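Local atomic coordinates of erythrocyte binding antigen 140 (Plasmodium falciparum, PDB entry 4GF2), a protein that probably binds a receptor on the host erythrocyte surface through the tandem Duffy binding-like domains contained in this fragment, and so serves erythrocyte invasion by the malaria parasite. Residues Q305-K319 with H367-Y381. The protein carries 3 engineered substitutions. Numbering follows the deposited sequence.
Sequences QINVNDLRGFGCNYK and HLLGASIYEAQLLKY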
ATOM      1  N   GLN A 305      15.859   8.629  17.686  1.00 66.23           N
ATOM      2  CA  GLN A 305      17.153   8.411  17.047  1.00 66.63           C
ATOM      3  C   GLN A 305      17.012   8.440  15.528  1.00 61.25           C
ATOM      4  O   GLN A 305      16.194   7.726  14.958  1.00 58.74           O
ATOM      5  CB  GLN A 305      17.769   7.087  17.508  1.00 71.99           C
ATOM      6  CG  GLN A 305      19.195   6.870  17.013  1.00 78.05           C
ATOM      7  CD  GLN A 305      19.900   5.726  17.718  1.00 86.86           C
ATOM      8  OE1 GLN A 305      19.615   5.425  18.877  1.00 91.43           O
ATOM      9  NE2 GLN A 305      20.826   5.080  17.018  1.00 89.52           N
ATOM     10  N   ILE A 306      17.817   9.277  14.881  1.00 59.46           N
ATOM     11  CA  ILE A 306      17.704   9.501  13.444  1.00 55.67           C
ATOM     12  C   ILE A 306      18.731   8.702  12.650  1.00 55.54           C
ATOM     13  O   ILE A 306      19.898   8.622  13.024  1.00 57.95           O
ATOM     14  CB  ILE A 306      17.879  10.995  13.107  1.00 55.17           C
ATOM     15  CG1 ILE A 306      16.773  11.814  13.775  1.00 52.22           C
ATOM     16  CG2 ILE A 306      17.852  11.209  11.600  1.00 54.96           C
ATOM     17  CD1 ILE A 306      16.839  13.293  13.476  1.00 50.20           C
ATOM     18  N   ASN A 307      18.284   8.114  11.547  1.00 51.79           N
ATOM     19  CA  ASN A 307      19.173   7.417  10.627  1.00 52.84           C
ATOM     20  C   ASN A 307      19.491   8.325   9.441  1.00 52.57           C
ATOM     21  O   ASN A 307      18.650   8.533   8.567  1.00 50.53           O
ATOM     22  CB  ASN A 307      18.523   6.113  10.160  1.00 52.69           C
ATOM     23  CG  ASN A 307      19.406   5.325   9.213  1.00 56.57           C
ATOM     24  OD1 ASN A 307      19.958   5.873   8.259  1.00 58.36           O
ATOM     25  ND2 ASN A 307      19.546   4.031   9.473  1.00 58.93           N
ATOM     26  N   VAL A 308      20.706   8.863   9.421  1.00 55.76           N
ATOM     27  CA  VAL A 308      21.082   9.906   8.468  1.00 58.33           C
ATOM     28  C   VAL A 308      20.918   9.463   7.020  1.00 59.44           C
ATOM     29  O   VAL A 308      20.400  10.210   6.191  1.00 58.95           O
ATOM     30  CB  VAL A 308      22.537  10.370   8.692  1.00 63.50           C
ATOM     31  CG1 VAL A 308      22.967  11.358   7.611  1.00 62.64           C
ATOM     32  CG2 VAL A 308      22.681  10.998  10.067  1.00 67.75           C
ATOM     33  N   ASN A 309      21.371   8.252   6.716  1.00 60.59           N
ATOM     34  CA  ASN A 309      21.273   7.716   5.363  1.00 59.36           C
ATOM     35  C   ASN A 309      19.836   7.663   4.864  1.00 56.20           C
ATOM     36  O   ASN A 309      19.541   8.095   3.752  1.00 55.49           O
ATOM     37  CB  ASN A 309      21.888   6.319   5.305  1.00 60.26           C
ATOM     38  CG  ASN A 309      23.376   6.334   5.560  1.00 64.06           C
ATOM     39  OD1 ASN A 309      24.039   7.345   5.343  1.00 65.67           O
ATOM     40  ND2 ASN A 309      23.912   5.209   6.018  1.00 65.15           N
ATOM     41  N   ASP A 310      18.944   7.123   5.686  1.00 54.33           N
ATOM     42  CA  ASP A 310      17.537   7.027   5.322  1.00 53.54           C
ATOM     43  C   ASP A 310      16.940   8.418   5.167  1.00 55.03           C
ATOM     44  O   ASP A 310      16.159   8.673   4.249  1.00 53.59           O
ATOM     45  CB  ASP A 310      16.761   6.248   6.381  1.00 52.16           C
ATOM     46  CG  ASP A 310      17.147   4.786   6.429  1.00 54.42           C
ATOM     47  OD1 ASP A 310      17.860   4.321   5.514  1.00 55.37           O
ATOM     48  OD2 ASP A 310      16.724   4.096   7.379  1.00 55.52           O
ATOM     49  N   LEU A 311      17.319   9.310   6.075  1.00 57.09           N
ATOM     50  CA  LEU A 311      16.821  10.681   6.078  1.00 54.76           C
ATOM     51  C   LEU A 311      17.130  11.388   4.765  1.00 52.20           C
ATOM     52  O   LEU A 311      16.268  12.039   4.176  1.00 49.86           O
ATOM     53  CB  LEU A 311      17.451  11.458   7.235  1.00 57.10           C
ATOM     54  CG  LEU A 311      17.161  12.958   7.262  1.00 57.96           C
ATOM     55  CD1 LEU A 311      15.682  13.209   7.470  1.00 54.97           C
ATOM     56  CD2 LEU A 311      17.984  13.638   8.343  1.00 61.76           C
ATOM     57  N   ARG A 312      18.368  11.262   4.312  1.00 53.48           N
ATOM     58  CA  ARG A 312      18.787  11.925   3.089  1.00 56.20           C
ATOM     59  C   ARG A 312      18.345  11.135   1.862  1.00 57.06           C
ATOM     60  O   ARG A 312      18.241  11.680   0.767  1.00 59.73           O
ATOM     61  CB  ARG A 312      20.299  12.150   3.108  1.00 62.88           C
ATOM     62  CG  ARG A 312      20.707  13.161   4.171  1.00 68.66           C
ATOM     63  CD  ARG A 312      22.208  13.303   4.308  1.00 78.55           C
ATOM     64  NE  ARG A 312      22.556  14.317   5.299  1.00 85.08           N
ATOM     65  CZ  ARG A 312      23.794  14.581   5.704  1.00 92.99           C
ATOM     66  NH1 ARG A 312      24.822  13.905   5.207  1.00 95.38           N
ATOM     67  NH2 ARG A 312      24.005  15.524   6.612  1.00 97.81           N
ATOM     68  N   GLY A 313      18.070   9.849   2.050  1.00 55.63           N
ATOM     69  CA  GLY A 313      17.509   9.047   0.981  1.00 52.95           C
ATOM     70  C   GLY A 313      16.110   9.542   0.668  1.00 47.24           C
ATOM     71  O   GLY A 313      15.741   9.726  -0.493  1.00 47.49           O
ATOM     72  N   PHE A 314      15.337   9.778   1.723  1.00 43.93           N
ATOM     73  CA  PHE A 314      13.965  10.243   1.583  1.00 43.39           C
ATOM     74  C   PHE A 314      13.897  11.651   0.993  1.00 47.94           C
ATOM     75  O   PHE A 314      12.897  12.026   0.382  1.00 49.49           O
ATOM     76  CB  PHE A 314      13.264  10.214   2.938  1.00 40.24           C
ATOM     77  CG  PHE A 314      11.805  10.526   2.864  1.00 37.86           C
ATOM     78  CD1 PHE A 314      10.894   9.545   2.525  1.00 38.63           C
ATOM     79  CD2 PHE A 314      11.344  11.803   3.136  1.00 35.44           C
ATOM     80  CE1 PHE A 314       9.546   9.831   2.459  1.00 37.31           C
ATOM     81  CE2 PHE A 314      10.002  12.091   3.071  1.00 33.66           C
ATOM     82  CZ  PHE A 314       9.101  11.104   2.730  1.00 34.65           C
ATOM     83  N   GLY A 315      14.957  12.430   1.184  1.00 50.76           N
ATOM     84  CA  GLY A 315      15.057  13.741   0.570  1.00 51.23           C
ATOM     85  C   GLY A 315      14.888  14.900   1.536  1.00 49.31           C
ATOM     86  O   GLY A 315      14.470  15.987   1.139  1.00 47.37           O
ATOM     87  N   CYS A 316      15.216  14.675   2.803  1.00 49.55           N
ATOM     88  CA  CYS A 316      15.183  15.741   3.797  1.00 48.64           C
ATOM     89  C   CYS A 316      16.504  15.833   4.556  1.00 50.53           C
ATOM     90  O   CYS A 316      17.350  14.950   4.459  1.00 50.40           O
ATOM     91  CB  CYS A 316      14.033  15.516   4.775  1.00 46.37           C
ATOM     92  SG  CYS A 316      12.408  15.620   4.015  1.00 46.16           S
ATOM     93  N   ASN A 317      16.669  16.905   5.321  1.00 52.76           N
ATOM     94  CA  ASN A 317      17.890  17.116   6.081  1.00 58.63           C
ATOM     95  C   ASN A 317      17.570  17.769   7.420  1.00 60.54           C
ATOM     96  O   ASN A 317      16.450  18.230   7.640  1.00 57.88           O
ATOM     97  CB  ASN A 317      18.859  17.989   5.282  1.00 62.49           C
ATOM     98  CG  ASN A 317      20.280  17.925   5.813  1.00 67.81           C
ATOM     99  OD1 ASN A 317      20.759  16.867   6.221  1.00 65.89           O
ATOM    100  ND2 ASN A 317      20.960  19.065   5.811  1.00 73.47           N
ATOM    101  N   TYR A 318      18.556  17.795   8.314  1.00 64.39           N
ATOM    102  CA  TYR A 318      18.411  18.446   9.612  1.00 65.09           C
ATOM    103  C   TYR A 318      17.968  19.895   9.448  1.00 61.09           C
ATOM    104  O   TYR A 318      18.338  20.556   8.480  1.00 60.72           O
ATOM    105  CB  TYR A 318      19.736  18.408  10.374  1.00 71.40           C
ATOM    106  CG  TYR A 318      20.182  17.024  10.792  1.00 75.47           C
ATOM    107  CD1 TYR A 318      19.712  16.446  11.965  1.00 76.21           C
ATOM    108  CD2 TYR A 318      21.084  16.299  10.025  1.00 79.16           C
ATOM    109  CE1 TYR A 318      20.121  15.183  12.356  1.00 78.81           C
ATOM    110  CE2 TYR A 318      21.500  15.036  10.408  1.00 81.76           C
ATOM    111  CZ  TYR A 318      21.015  14.484  11.574  1.00 81.95           C
ATOM    112  OH  TYR A 318      21.424  13.227  11.961  1.00 84.76           O
ATOM    113  N   LYS A 319      17.174  20.385  10.397  1.00 57.85           N
ATOM    114  CA  LYS A 319      16.827  21.800  10.434  1.00 56.14           C
ATOM    115  C   LYS A 319      18.106  22.564  10.729  1.00 63.22           C
ATOM    116  O   LYS A 319      18.800  22.261  11.698  1.00 64.83           O
ATOM    117  CB  LYS A 319      15.784  22.092  11.518  1.00 51.36           C
ATOM    118  CG  LYS A 319      14.573  21.170  11.505  1.00 45.46           C
ATOM    119  CD  LYS A 319      13.810  21.247  10.203  1.00 40.81           C
ATOM    120  CE  LYS A 319      12.640  20.276  10.207  1.00 38.86           C
ATOM    121  NZ  LYS A 319      11.824  20.356   8.966  1.00 37.58           N
ATOM    122  N   HIS A 367       4.514   7.135   1.674  1.00 37.62           N
ATOM    123  CA  HIS A 367       5.300   8.356   1.547  1.00 35.56           C
ATOM    124  C   HIS A 367       4.904   9.408   2.581  1.00 36.15           C
ATOM    125  O   HIS A 367       5.761  10.073   3.163  1.00 38.66           O
ATOM    126  CB  HIS A 367       5.162   8.960   0.153  1.00 34.64           C
ATOM    127  CG  HIS A 367       5.943  10.224  -0.026  1.00 36.62           C
ATOM    128  ND1 HIS A 367       7.159  10.261  -0.675  1.00 38.78           N
ATOM    129  CD2 HIS A 367       5.695  11.491   0.383  1.00 37.79           C
ATOM    130  CE1 HIS A 367       7.623  11.499  -0.665  1.00 39.56           C
ATOM    131  NE2 HIS A 367       6.755  12.264  -0.028  1.00 38.95           N
ATOM    132  N   LEU A 368       3.605   9.571   2.796  1.00 35.21           N
ATOM    133  CA  LEU A 368       3.122  10.584   3.722  1.00 36.05           C
ATOM    134  C   LEU A 368       3.603  10.292   5.135  1.00 36.74           C
ATOM    135  O   LEU A 368       4.069  11.182   5.843  1.00 37.75           O
ATOM    136  CB  LEU A 368       1.598  10.643   3.697  1.00 38.54           C
ATOM    137  CG  LEU A 368       0.991  11.609   4.711  1.00 39.96           C
ATOM    138  CD1 LEU A 368       1.549  13.002   4.486  1.00 35.99           C
ATOM    139  CD2 LEU A 368      -0.525  11.603   4.612  1.00 44.30           C
ATOM    140  N   LEU A 369       3.489   9.036   5.544  1.00 37.22           N
ATOM    141  CA  LEU A 369       3.915   8.636   6.873  1.00 40.48           C
ATOM    142  C   LEU A 369       5.420   8.831   7.026  1.00 43.85           C
ATOM    143  O   LEU A 369       5.903   9.175   8.105  1.00 46.49           O
ATOM    144  CB  LEU A 369       3.529   7.182   7.130  1.00 41.76           C
ATOM    145  CG  LEU A 369       2.024   6.912   7.112  1.00 42.79           C
ATOM    146  CD1 LEU A 369       1.745   5.419   7.142  1.00 42.72           C
ATOM    147  CD2 LEU A 369       1.347   7.603   8.282  1.00 46.63           C
ATOM    148  N   GLY A 370       6.158   8.613   5.944  1.00 44.28           N
ATOM    149  CA  GLY A 370       7.595   8.811   5.959  1.00 44.85           C
ATOM    150  C   GLY A 370       7.933  10.258   6.253  1.00 43.07           C
ATOM    151  O   GLY A 370       8.714  10.566   7.156  1.00 45.38           O
ATOM    152  N   ALA A 371       7.331  11.156   5.487  1.00 38.72           N
ATOM    153  CA  ALA A 371       7.541  12.580   5.686  1.00 36.64           C
ATOM    154  C   ALA A 371       7.166  12.981   7.112  1.00 37.86           C
ATOM    155  O   ALA A 371       7.877  13.753   7.757  1.00 39.39           O
ATOM    156  CB  ALA A 371       6.732  13.372   4.679  1.00 34.75           C
ATOM    157  N   SER A 372       6.049  12.451   7.599  1.00 38.16           N
ATOM    158  CA  SER A 372       5.560  12.780   8.934  1.00 40.41           C
ATOM    159  C   SER A 372       6.554  12.349  10.005  1.00 42.06           C
ATOM    160  O   SER A 372       6.799  13.074  10.976  1.00 45.19           O
ATOM    161  CB  SER A 372       4.214  12.104   9.187  1.00 43.40           C
ATOM    162  OG  SER A 372       3.227  12.571   8.284  1.00 43.32           O
ATOM    163  N   ILE A 373       7.125  11.163   9.828  1.00 40.83           N
ATOM    164  CA  ILE A 373       8.085  10.643  10.790  1.00 41.35           C
ATOM    165  C   ILE A 373       9.345  11.510  10.835  1.00 42.87           C
ATOM    166  O   ILE A 373       9.766  11.945  11.906  1.00 46.25           O
ATOM    167  CB  ILE A 373       8.436   9.176  10.487  1.00 39.04           C
ATOM    168  CG1 ILE A 373       7.263   8.280  10.886  1.00 38.84           C
ATOM    169  CG2 ILE A 373       9.688   8.746  11.241  1.00 40.69           C
ATOM    170  CD1 ILE A 373       7.388   6.849  10.426  1.00 39.10           C
ATOM    171  N   TYR A 374       9.933  11.779   9.676  1.00 40.81           N
ATOM    172  CA  TYR A 374      11.156  12.573   9.623  1.00 40.31           C
ATOM    173  C   TYR A 374      10.923  13.993  10.119  1.00 43.34           C
ATOM    174  O   TYR A 374      11.752  14.546  10.836  1.00 47.18           O
ATOM    175  CB  TYR A 374      11.747  12.573   8.212  1.00 36.10           C
ATOM    176  CG  TYR A 374      12.231  11.206   7.794  1.00 36.64           C
ATOM    177  CD1 TYR A 374      13.228  10.559   8.507  1.00 39.37           C
ATOM    178  CD2 TYR A 374      11.680  10.555   6.697  1.00 36.62           C
ATOM    179  CE1 TYR A 374      13.673   9.304   8.139  1.00 42.79           C
ATOM    180  CE2 TYR A 374      12.112   9.297   6.323  1.00 40.27           C
ATOM    181  CZ  TYR A 374      13.109   8.678   7.050  1.00 44.15           C
ATOM    182  OH  TYR A 374      13.544   7.431   6.676  1.00 48.44           O
ATOM    183  N   GLU A 375       9.792  14.585   9.753  1.00 41.38           N
ATOM    184  CA  GLU A 375       9.467  15.912  10.254  1.00 39.74           C
ATOM    185  C   GLU A 375       9.485  15.893  11.779  1.00 41.95           C
ATOM    186  O   GLU A 375      10.063  16.773  12.412  1.00 41.34           O
ATOM    187  CB  GLU A 375       8.101  16.371   9.746  1.00 37.19           C
ATOM    188  CG  GLU A 375       7.653  17.721  10.293  1.00 38.37           C
ATOM    189  CD  GLU A 375       8.549  18.865   9.858  1.00 40.60           C
ATOM    190  OE1 GLU A 375       9.441  18.644   9.011  1.00 43.26           O
ATOM    191  OE2 GLU A 375       8.358  19.996  10.358  1.00 41.45           O
ATOM    192  N   ALA A 376       8.867  14.873  12.366  1.00 44.25           N
ATOM    193  CA  ALA A 376       8.802  14.766  13.820  1.00 47.78           C
ATOM    194  C   ALA A 376      10.197  14.614  14.406  1.00 49.23           C
ATOM    195  O   ALA A 376      10.565  15.320  15.343  1.00 50.75           O
ATOM    196  CB  ALA A 376       7.924  13.599  14.233  1.00 49.58           C
ATOM    197  N   GLN A 377      10.974  13.692  13.850  1.00 48.63           N
ATOM    198  CA  GLN A 377      12.323  13.451  14.340  1.00 50.59           C
ATOM    199  C   GLN A 377      13.176  14.709  14.221  1.00 48.16           C
ATOM    200  O   GLN A 377      13.858  15.095  15.167  1.00 48.98           O
ATOM    201  CB  GLN A 377      12.984  12.312  13.567  1.00 51.10           C
ATOM    202  CG  GLN A 377      12.494  10.926  13.935  1.00 52.06           C
ATOM    203  CD  GLN A 377      13.175   9.850  13.111  1.00 49.77           C
ATOM    204  OE1 GLN A 377      13.429  10.040  11.922  1.00 46.34           O
ATOM    205  NE2 GLN A 377      13.491   8.723  13.743  1.00 52.21           N
ATOM    206  N   LEU A 378      13.136  15.342  13.052  1.00 44.96           N
ATOM    207  CA  LEU A 378      13.922  16.545  12.807  1.00 45.99           C
ATOM    208  C   LEU A 378      13.550  17.660  13.771  1.00 47.17           C
ATOM    209  O   LEU A 378      14.422  18.357  14.291  1.00 48.26           O
ATOM    210  CB  LEU A 378      13.729  17.024  11.377  1.00 45.48           C
ATOM    211  CG  LEU A 378      14.304  16.086  10.327  1.00 47.59           C
ATOM    212  CD1 LEU A 378      13.918  16.557   8.944  1.00 48.15           C
ATOM    213  CD2 LEU A 378      15.803  16.015  10.473  1.00 49.03           C
ATOM    214  N   LEU A 379      12.252  17.828  13.998  1.00 47.94           N
ATOM    215  CA  LEU A 379      11.770  18.806  14.961  1.00 52.15           C
ATOM    216  C   LEU A 379      12.257  18.449  16.357  1.00 58.86           C
ATOM    217  O   LEU A 379      12.783  19.296  17.077  1.00 64.14           O
ATOM    218  CB  LEU A 379      10.244  18.876  14.941  1.00 50.58           C
ATOM    219  CG  LEU A 379       9.622  19.557  13.719  1.00 47.17           C
ATOM    220  CD1 LEU A 379       8.113  19.406  13.750  1.00 47.95           C
ATOM    221  CD2 LEU A 379      10.010  21.026  13.654  1.00 46.54           C
ATOM    222  N   LYS A 380      12.083  17.188  16.735  1.00 58.44           N
ATOM    223  CA  LYS A 380      12.522  16.724  18.044  1.00 59.67           C
ATOM    224  C   LYS A 380      14.006  17.001  18.232  1.00 60.50           C
ATOM    225  O   LYS A 380      14.438  17.400  19.313  1.00 63.30           O
ATOM    226  CB  LYS A 380      12.247  15.229  18.207  1.00 58.77           C
ATOM    227  CG  LYS A 380      12.776  14.634  19.506  1.00 61.72           C
ATOM    228  CD  LYS A 380      12.220  15.352  20.725  1.00 63.31           C
ATOM    229  CE  LYS A 380      12.695  14.712  22.022  1.00 66.56           C
ATOM    230  NZ  LYS A 380      12.145  13.341  22.208  1.00 66.15           N
ATOM    231  N   TYR A 381      14.782  16.795  17.173  1.00 59.21           N
ATOM    232  CA  TYR A 381      16.222  16.992  17.241  1.00 63.54           C
ATOM    233  C   TYR A 381      16.570  18.470  17.395  1.00 66.91           C
ATOM    234  O   TYR A 381      17.503  18.826  18.116  1.00 74.48           O
ATOM    235  CB  TYR A 381      16.900  16.425  15.994  1.00 63.48           C
ATOM    236  CG  TYR A 381      18.403  16.578  16.011  1.00 68.64           C
ATOM    237  CD1 TYR A 381      19.201  15.710  16.744  1.00 73.39           C
ATOM    238  CD2 TYR A 381      19.025  17.594  15.298  1.00 69.36           C
ATOM    239  CE1 TYR A 381      20.576  15.847  16.764  1.00 76.39           C
ATOM    240  CE2 TYR A 381      20.397  17.740  15.313  1.00 72.49           C
ATOM    241  CZ  TYR A 381      21.169  16.865  16.048  1.00 75.44           C
ATOM    242  OH  TYR A 381      22.537  17.007  16.063  1.00 78.00           O
TER
HETATM  243  O   HOH W   1      15.248   7.841  10.962  1.00 50.98           O
HETATM  244  O   HOH W   2      10.077  22.254   9.623  1.00 39.80           O
HETATM  245  O   HOH W   3      16.722  18.540  12.579  1.00 57.76           O
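His367 lays one face of its imidazole over the tip of the Phe314 ring, His367 CE1 standing 3.7 Å from Phe314 CZ, with the two planes inclined at 34°; NE2 is hydrogen-bonded to Leu350 O. Phe314 is a knob in a hole made by His367, Gly370, Ala371 and Tyr374. Having CG anti to the backbone N (chi1 -173°) points its ring at segment 367-381, where the absence of a side chain at Gly370 makes room and Ala371 CB lies 3.8 Å from Phe314 CZ. Tyr374 closes the hole, CD2 over one face of the Phe314 ring, toward its rim, and the planes at 42°, so three aromatic groups cluster here. The tyrosine ring also takes Leu311 CA over a face, while its hydroxyl runs on past Asp310 CB to bond Tyr283 O.

At the next residue, Lys319 NZ forms a salt bridge to Glu375 OE1 (2.9 Å), on the syn side but somewhat out of the carboxylate plane, and a water joins NZ to OE2. Cys349 N and Ser398 OG also hold this carboxylate, while NZ has a second protein partner in Thr347 O. Gln377 lies alongside Ile306, with Gln377 CB 3.8 Å from Ile306 CG1. The Gln377 OE1 accepts from a water that in turn accepts from Asn307 N; NE2 goes to Ala303 O. Leu378 pushes its methyls between Leu311 and the chain at Asn317 and Tyr318, Leu378 CD2 being 3.9 Å from Leu311 CD2. Finally, Tyr381 offers a ring face to Tyr318 CE1, the planes inclined.

Helix 308-314 thus crosses segment 367-381, its Schellman end at Gly315 turning the chain toward Cys316, disulfide-bonded to Cys349. In the second Duffy binding-like domain, helix 361-382 is packed elsewhere by helices 285-293, 388-407 and 435-457.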